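Side-chain contacts in methanogen homoaconitase large subunit (Methanocaldococcus jannaschii, PDB 4KP2), which forms the catalytic large subunit of an iron-sulfur hydro-lyase that interconverts homocitrate, cis-homoaconitate and homoisocitrate on the route to 2-oxosuberate: residues 87-90 against 91-94; 265-268 against 269-272; 325-328 against 329-332; 393-396 against 397-400. All blocks are in the same frame, centred on the assembly; numbering follows the deposited sequence.

How the contacts relate
All four contacts are local, yet each answers a different setting. Contacts 1 and 3 both join a loop to the first turn of a helix, but contact 1 is capped by a hydroxyl and packed with alanines, whereas contact 3 turns on a buried carboxylate near the predicted cluster ligand Cys323. Contact 4 is a mostly buried turn leading into a strand of the same parallel sheet whose strand 317-320 precedes the helix of contact 3. Contacts 1 and 4 both touch the second subunit. Contact 2 is the surface case, a turn after a helix dominated by charged side chains; its centre lies about 44 Å from that of contact 1.

Contact 1. Residues 87-90 against 91-94; sequences PNTV and KAAE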
# COMPACT_ATOMS: atom_id res chain seq x y z
N PRO A 87 9.03 1.17 3.16
CA PRO A 87 10.16 0.24 3.15
C PRO A 87 9.73 -1.23 3.26
O PRO A 87 8.98 -1.59 4.17
CB PRO A 87 10.94 0.64 4.39
CG PRO A 87 10.70 2.10 4.50
CD PRO A 87 9.29 2.33 4.04
N ASN A 88 10.21 -2.05 2.33
CA ASN A 88 9.82 -3.45 2.26
C ASN A 88 10.82 -4.39 2.94
O ASN A 88 10.44 -5.41 3.50
CB ASN A 88 9.62 -3.86 0.80
CG ASN A 88 10.65 -3.24 -0.12
OD1 ASN A 88 11.21 -2.18 0.18
ND2 ASN A 88 10.91 -3.88 -1.26
N THR A 89 12.10 -4.04 2.88
CA THR A 89 13.13 -4.84 3.53
C THR A 89 13.99 -3.99 4.45
O THR A 89 13.91 -2.76 4.42
CB THR A 89 14.03 -5.56 2.50
OG1 THR A 89 14.57 -4.60 1.59
CG2 THR A 89 13.23 -6.60 1.73
N VAL A 90 14.79 -4.65 5.28
CA VAL A 90 15.71 -3.96 6.16
C VAL A 90 16.74 -3.19 5.35
O VAL A 90 17.06 -2.05 5.65
CB VAL A 90 16.44 -4.95 7.10
CG1 VAL A 90 17.42 -4.21 7.99
CG2 VAL A 90 15.43 -5.73 7.93
N LYS A 91 17.24 -3.83 4.29
CA LYS A 91 18.20 -3.20 3.39
C LYS A 91 17.59 -1.97 2.72
O LYS A 91 18.28 -0.99 2.47
CB LYS A 91 18.68 -4.20 2.33
CG LYS A 91 19.72 -5.18 2.84
CD LYS A 91 19.26 -6.62 2.69
CE LYS A 91 18.21 -6.98 3.73
NZ LYS A 91 18.75 -6.88 5.11
N ALA A 92 16.29 -2.04 2.43
CA ALA A 92 15.59 -0.92 1.82
C ALA A 92 15.44 0.22 2.81
O ALA A 92 15.58 1.39 2.45
CB ALA A 92 14.23 -1.36 1.31
N ALA A 93 15.15 -0.12 4.06
CA ALA A 93 15.00 0.87 5.12
C ALA A 93 16.35 1.51 5.43
O ALA A 93 16.42 2.70 5.75
CB ALA A 93 14.42 0.23 6.37
N GLU A 94 17.41 0.72 5.35
CA GLU A 94 18.76 1.22 5.58
C GLU A 94 19.17 2.17 4.46
O GLU A 94 19.86 3.17 4.70
CB GLU A 94 19.76 0.07 5.67
CG GLU A 94 19.65 -0.77 6.93
CD GLU A 94 20.17 -0.06 8.17
OE1 GLU A 94 20.78 1.03 8.02
OE2 GLU A 94 19.98 -0.59 9.28
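The flat carboxamide of Asn88 meets Ala92 through its oxygen, with OD1 3.3 Å from the methyl CB of Ala92. The nitrogen of the same amide is used differently: ND2 donates to Asn84 OD1, which fixes which way round the group sits. The puckered ring of Pro87 presents CB to the methyl of Ala93, the two CB atoms being 4.0 Å apart. Amide and ring lie beside the opening turn of helix 90-106, and the motif is a helix N-cap with Thr89 at the cap position. With chi1 at 54°, its OG1 is tucked over the backbone, flanked by N and C, and from there it accepts from Ala92 N at 3.2 Å, along a bond bent to 141°. The capping oxygen also lies 3.3 Å from Ala92 CB, so hydroxyl and amide oxygen both border one small methyl. With a valine here the hydroxyl would be gone, and Ala92 N would probably be left without its side-chain acceptor at the start of the helix. Regular helical bonding follows at once, from Ala93 N to Thr89 O (2.9 Å) and from Glu94 N to Val90 O (2.8 Å). The second subunit closes over this helix start: its Val393 packs on Ala93 and its His414 on Val90. On the outer side, bends at three successive torsions curl Lys91 back across Val90, bringing NZ of Lys91 to 3.6 Å from CB of Val90.

Contact 2. Residues 265-268 against 269-272; sequences KLKK and ERIT
Glu269 folds back over Lys268, and the two side chains run abreast. The glutamate is bent at its second torsion (chi2 -66°), which draws its carboxylate over the aliphatic part of the lysine rather than out past it: OE2 of Glu269 lies 3.3 Å from CE of Lys268. The charges come near without joining, since Lys268 NZ remains 4.3 Å from Glu269 OE2, too far for a salt bridge. The other carboxylate oxygen, OE1, has a long and weak ion pair with Lys31. The backbone leaves helix 260-267 through a type I beta turn from Lys267 to Arg270. Glu269 N donates to Leu266 O at 3.2 Å, approaching from well above the carbonyl plane, and Arg270 N makes a weak bond to Lys267 O that closes the turn. Leu266 itself packs on Tyr249 and Leu252 of helix 246-254, tying the end of one surface helix to its neighbour. Lys267 and Arg270 form a second pair of neighbouring side chains that share a direction, with Lys267 NZ at the edge of the guanidinium and 3.1 Å from Arg270 NH1. What gathers the two cations is the carboxylate of Glu246: Lys267 forms a salt bridge to its OE2, and Arg270 NH1 reaches toward OE1 in a long, weak pair. The arginine side chain, stretched out as far as NE, also touches Tyr249.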
# COMPACT_ATOMS: atom_id res chain seq x y z
N LYS A 265 8.29 34.03 -21.43
CA LYS A 265 9.73 33.94 -21.20
C LYS A 265 10.29 32.60 -21.63
O LYS A 265 11.49 32.47 -21.88
CB LYS A 265 10.05 34.20 -19.73
CG LYS A 265 9.94 35.66 -19.33
CD LYS A 265 10.13 35.83 -17.83
CE LYS A 265 10.30 37.30 -17.47
NZ LYS A 265 9.18 38.13 -18.00
N LEU A 266 9.43 31.59 -21.72
CA LEU A 266 9.84 30.27 -22.15
C LEU A 266 9.73 30.14 -23.67
O LEU A 266 10.46 29.37 -24.29
CB LEU A 266 9.01 29.19 -21.47
CG LEU A 266 9.11 29.12 -19.94
CD1 LEU A 266 8.28 27.97 -19.40
CD2 LEU A 266 10.56 29.01 -19.50
N LYS A 267 8.80 30.89 -24.25
CA LYS A 267 8.60 30.86 -25.70
C LYS A 267 9.72 31.59 -26.44
O LYS A 267 9.91 31.37 -27.64
CB LYS A 267 7.24 31.45 -26.07
CG LYS A 267 6.06 30.62 -25.61
CD LYS A 267 4.76 31.20 -26.14
CE LYS A 267 4.74 31.23 -27.66
NZ LYS A 267 4.89 29.86 -28.23
N LYS A 268 10.44 32.44 -25.73
CA LYS A 268 11.55 33.16 -26.34
C LYS A 268 12.75 32.23 -26.51
O LYS A 268 13.71 32.56 -27.21
CB LYS A 268 11.94 34.39 -25.51
CG LYS A 268 12.88 34.09 -24.35
CD LYS A 268 13.44 35.37 -23.77
CE LYS A 268 14.47 35.08 -22.69
NZ LYS A 268 15.09 36.33 -22.16
N GLU A 269 12.69 31.08 -25.86
CA GLU A 269 13.73 30.07 -25.97
C GLU A 269 13.17 28.80 -26.59
O GLU A 269 13.78 27.73 -26.49
CB GLU A 269 14.33 29.77 -24.59
CG GLU A 269 14.85 30.99 -23.85
CD GLU A 269 16.04 31.63 -24.54
OE1 GLU A 269 16.75 30.93 -25.28
OE2 GLU A 269 16.25 32.85 -24.34
N ARG A 270 12.02 28.93 -27.25
CA ARG A 270 11.37 27.79 -27.88
C ARG A 270 12.20 27.25 -29.05
O ARG A 270 12.71 28.02 -29.87
CB ARG A 270 9.97 28.17 -28.37
CG ARG A 270 9.24 27.06 -29.11
CD ARG A 270 7.82 27.48 -29.47
NE ARG A 270 7.13 26.45 -30.25
CZ ARG A 270 5.86 26.54 -30.64
NH1 ARG A 270 5.13 27.60 -30.32
NH2 ARG A 270 5.32 25.55 -31.34
N ILE A 271 12.34 25.93 -29.11
CA ILE A 271 13.11 25.29 -30.17
C ILE A 271 12.21 24.49 -31.11
O ILE A 271 11.53 23.55 -30.69
CB ILE A 271 14.19 24.36 -29.59
CG1 ILE A 271 15.19 25.17 -28.76
CG2 ILE A 271 14.90 23.61 -30.70
CD1 ILE A 271 16.34 24.35 -28.22
N THR A 272 12.21 24.87 -32.38
CA THR A 272 11.37 24.23 -33.38
C THR A 272 12.22 23.54 -34.44
O THR A 272 13.36 23.95 -34.69
CB THR A 272 10.45 25.26 -34.06
OG1 THR A 272 9.97 26.19 -33.08
CG2 THR A 272 9.26 24.57 -34.73

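Contact 3. Residues 325-328 against 329-332; sequences NGRL and SDLR
Asp330 reaches back to Asn325 and Arg327 with both oxygens of its carboxylate, and on this side, where all three residues are buried, the packing is tight. OD1 of Asp330 takes a weak, bent hydrogen bond from Asn325 ND2, doubtfully short at 2.5 Å, with amide and carboxylate planes 55° apart; Asn325 OD1 is hydrogen-bonded to Lys190 NZ. OD2 of Asp330 takes a second weak bond from Arg327 N, at 3.3 Å. CG of the aspartate is anti to its carbonyl carbon (chi1 -57°), which carries the carboxylate back beside the incoming chain. The Arg327 guanidinium is turned 71° from the carboxylate; NE lies 4.0 Å from Asp330 OD2 in a long salt bridge of charges alone. Arg327 is the N-cap of helix 328-338, so the bond from its backbone N is the weak half of a capping box, whose reciprocal half is missing because arginine offers no side-chain acceptor. The cap follows strand 317-320 of a parallel sheet, after a loop carrying Cys323, a predicted ligand of the [4Fe-4S] cluster; Cys323 O accepts from Arg327 NH1. With an alanine in place of the aspartate both oxygens would be gone, which is likely to leave Asn325 ND2 and Arg327 N without these acceptors. Regular bonding follows, from Leu331 N to Arg327 O (3.2 Å) and from Arg332 N to Leu328 O (2.9 Å). Leu331 packs on the inner side, where it touches Val358 and Phe371. The outer side is looser: exposed Arg332, salt-bridged to Glu365, spreads a guanidinium face over Leu328 CD2.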
# COMPACT_ATOMS: atom_id res chain seq x y z
N ASN A 325 1.43 4.99 -17.05
CA ASN A 325 -0.01 5.18 -16.95
C ASN A 325 -0.52 5.23 -15.52
O ASN A 325 -1.29 4.37 -15.10
CB ASN A 325 -0.75 4.08 -17.72
CG ASN A 325 -0.54 4.17 -19.22
OD1 ASN A 325 -0.14 3.20 -19.86
ND2 ASN A 325 -0.80 5.34 -19.78
N GLY A 326 -0.10 6.25 -14.77
CA GLY A 326 -0.52 6.40 -13.40
C GLY A 326 -1.12 7.76 -13.11
O GLY A 326 -1.46 8.07 -11.97
N ARG A 327 -1.26 8.57 -14.15
CA ARG A 327 -1.79 9.92 -14.00
C ARG A 327 -3.31 9.92 -13.90
O ARG A 327 -3.95 8.87 -13.93
CB ARG A 327 -1.31 10.81 -15.15
CG ARG A 327 0.16 11.18 -15.06
CD ARG A 327 0.70 11.67 -16.38
NE ARG A 327 0.81 10.58 -17.36
CZ ARG A 327 1.86 9.78 -17.46
NH1 ARG A 327 2.90 9.93 -16.65
NH2 ARG A 327 1.88 8.82 -18.38
N LEU A 328 -3.88 11.12 -13.79
CA LEU A 328 -5.32 11.28 -13.58
C LEU A 328 -6.13 10.70 -14.74
O LEU A 328 -7.11 9.98 -14.51
CB LEU A 328 -5.66 12.76 -13.42
CG LEU A 328 -6.63 13.15 -12.30
CD1 LEU A 328 -7.10 14.59 -12.49
CD2 LEU A 328 -7.82 12.21 -12.25
N SER A 329 -5.72 11.01 -15.96
CA SER A 329 -6.44 10.57 -17.15
C SER A 329 -6.48 9.05 -17.25
O SER A 329 -7.47 8.47 -17.71
CB SER A 329 -5.79 11.15 -18.41
OG SER A 329 -4.43 10.76 -18.51
N ASP A 330 -5.41 8.40 -16.81
CA ASP A 330 -5.33 6.94 -16.84
C ASP A 330 -6.29 6.32 -15.82
O ASP A 330 -6.93 5.31 -16.10
CB ASP A 330 -3.90 6.48 -16.57
CG ASP A 330 -2.90 7.06 -17.55
OD1 ASP A 330 -2.76 6.50 -18.66
OD2 ASP A 330 -2.26 8.08 -17.22
N LEU A 331 -6.37 6.94 -14.65
CA LEU A 331 -7.23 6.44 -13.58
C LEU A 331 -8.71 6.62 -13.92
O LEU A 331 -9.51 5.69 -13.78
CB LEU A 331 -6.91 7.14 -12.26
CG LEU A 331 -5.52 6.91 -11.68
CD1 LEU A 331 -5.34 7.69 -10.39
CD2 LEU A 331 -5.27 5.43 -11.45
N ARG A 332 -9.06 7.82 -14.38
CA ARG A 332 -10.44 8.14 -14.72
C ARG A 332 -10.96 7.26 -15.86
O ARG A 332 -12.13 6.88 -15.88
CB ARG A 332 -10.57 9.62 -15.07
CG ARG A 332 -11.92 10.03 -15.66
CD ARG A 332 -12.21 11.50 -15.39
NE ARG A 332 -11.02 12.33 -15.57
CZ ARG A 332 -10.99 13.64 -15.33
NH1 ARG A 332 -12.07 14.26 -14.89
NH2 ARG A 332 -9.87 14.32 -15.52

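Contact 4. Residues 393-396 against 397-400; sequences VLAE and GEIC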
# COMPACT_ATOMS: atom_id res chain seq x y z
N VAL A 393 4.00 -9.16 -5.81
CA VAL A 393 4.84 -10.21 -6.38
C VAL A 393 4.03 -11.38 -6.94
O VAL A 393 3.08 -11.84 -6.32
CB VAL A 393 5.85 -10.73 -5.33
CG1 VAL A 393 6.69 -11.86 -5.90
CG2 VAL A 393 6.75 -9.59 -4.86
N LEU A 394 4.42 -11.84 -8.12
CA LEU A 394 3.76 -12.96 -8.78
C LEU A 394 4.34 -14.30 -8.35
O LEU A 394 5.51 -14.40 -7.98
CB LEU A 394 3.88 -12.84 -10.30
CG LEU A 394 3.27 -11.60 -10.95
CD1 LEU A 394 3.53 -11.63 -12.44
CD2 LEU A 394 1.79 -11.53 -10.66
N ALA A 395 3.50 -15.34 -8.39
CA ALA A 395 3.95 -16.69 -8.09
C ALA A 395 4.21 -17.45 -9.39
O ALA A 395 4.08 -16.89 -10.48
CB ALA A 395 2.91 -17.42 -7.26
N GLU A 396 4.57 -18.72 -9.26
CA GLU A 396 4.88 -19.54 -10.43
C GLU A 396 3.64 -19.85 -11.25
O GLU A 396 2.67 -20.41 -10.74
CB GLU A 396 5.57 -20.84 -10.00
CG GLU A 396 6.02 -21.69 -11.17
CD GLU A 396 6.82 -22.91 -10.73
OE1 GLU A 396 6.90 -23.16 -9.51
OE2 GLU A 396 7.36 -23.61 -11.61
N GLY A 397 3.68 -19.49 -12.53
CA GLY A 397 2.57 -19.75 -13.43
C GLY A 397 1.50 -18.69 -13.35
O GLY A 397 0.44 -18.80 -13.98
N GLU A 398 1.76 -17.64 -12.58
CA GLU A 398 0.80 -16.56 -12.39
C GLU A 398 0.99 -15.47 -13.44
O GLU A 398 2.11 -15.06 -13.73
CB GLU A 398 0.92 -15.99 -10.98
CG GLU A 398 -0.20 -15.04 -10.59
CD GLU A 398 -0.31 -14.87 -9.09
OE1 GLU A 398 0.54 -15.41 -8.36
OE2 GLU A 398 -1.26 -14.19 -8.64
N ILE A 399 -0.12 -15.00 -14.00
CA ILE A 399 -0.09 -14.01 -15.07
C ILE A 399 -0.59 -12.64 -14.61
O ILE A 399 -1.62 -12.54 -13.94
CB ILE A 399 -0.92 -14.48 -16.28
CG1 ILE A 399 -0.36 -15.78 -16.85
CG2 ILE A 399 -0.96 -13.41 -17.36
CD1 ILE A 399 -1.07 -16.26 -18.09
N CYS A 400 0.14 -11.59 -14.97
CA CYS A 400 -0.23 -10.23 -14.61
C CYS A 400 -0.35 -9.32 -15.83
O CYS A 400 0.51 -9.30 -16.70
CB CYS A 400 0.77 -9.64 -13.62
SG CYS A 400 0.51 -7.88 -13.27
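Ala395 and Glu398 are held together by two hydrogen bonds of opposite sense. Ala395 N donates to the side-chain OE1 of Glu398 at 3.0 Å, meeting the oxygen from above the carboxylate plane, while Glu398 N returns a 3.2 Å bond to Ala395 O. The glutamate can do this because its CG is anti to the backbone N (chi1 -169°) and the chain stays extended, carrying the carboxylate back to Ala395. Its other oxygen, OE2, has a long, weak ion pair with Lys348. The backbone bond closes a type II beta turn from Ala395 to Glu398, which feeds directly into strand 399-402 of the parallel sheet. Gly397 occupies the third position with phi 84°, where a CB would run into Glu396 O. At the exposed corner Glu396 is still provided for: its N donates to Glu94 OE2 of the second subunit, and its own OE2 accepts from Asn416 ND2. The backbone of Gly397 is hydrogen-bonded to Asn416 too, and Ile399 N finds Asn316 OD1 as the strand begins. Further backbone bonds join Glu398 and Cys400 to Tyr418 of strand 418-421, and Leu394 to Met412. Beneath the polar pair, Leu394 lies across Glu398, with CD2 of Leu394 4.0 Å from CG of Glu398. The leucine's branches straddle the buried methylene of Cys400: CD1 of Leu394 is 3.6 Å from Cys400 CB, and CD2 of Leu394 is 3.7 Å from the same atom.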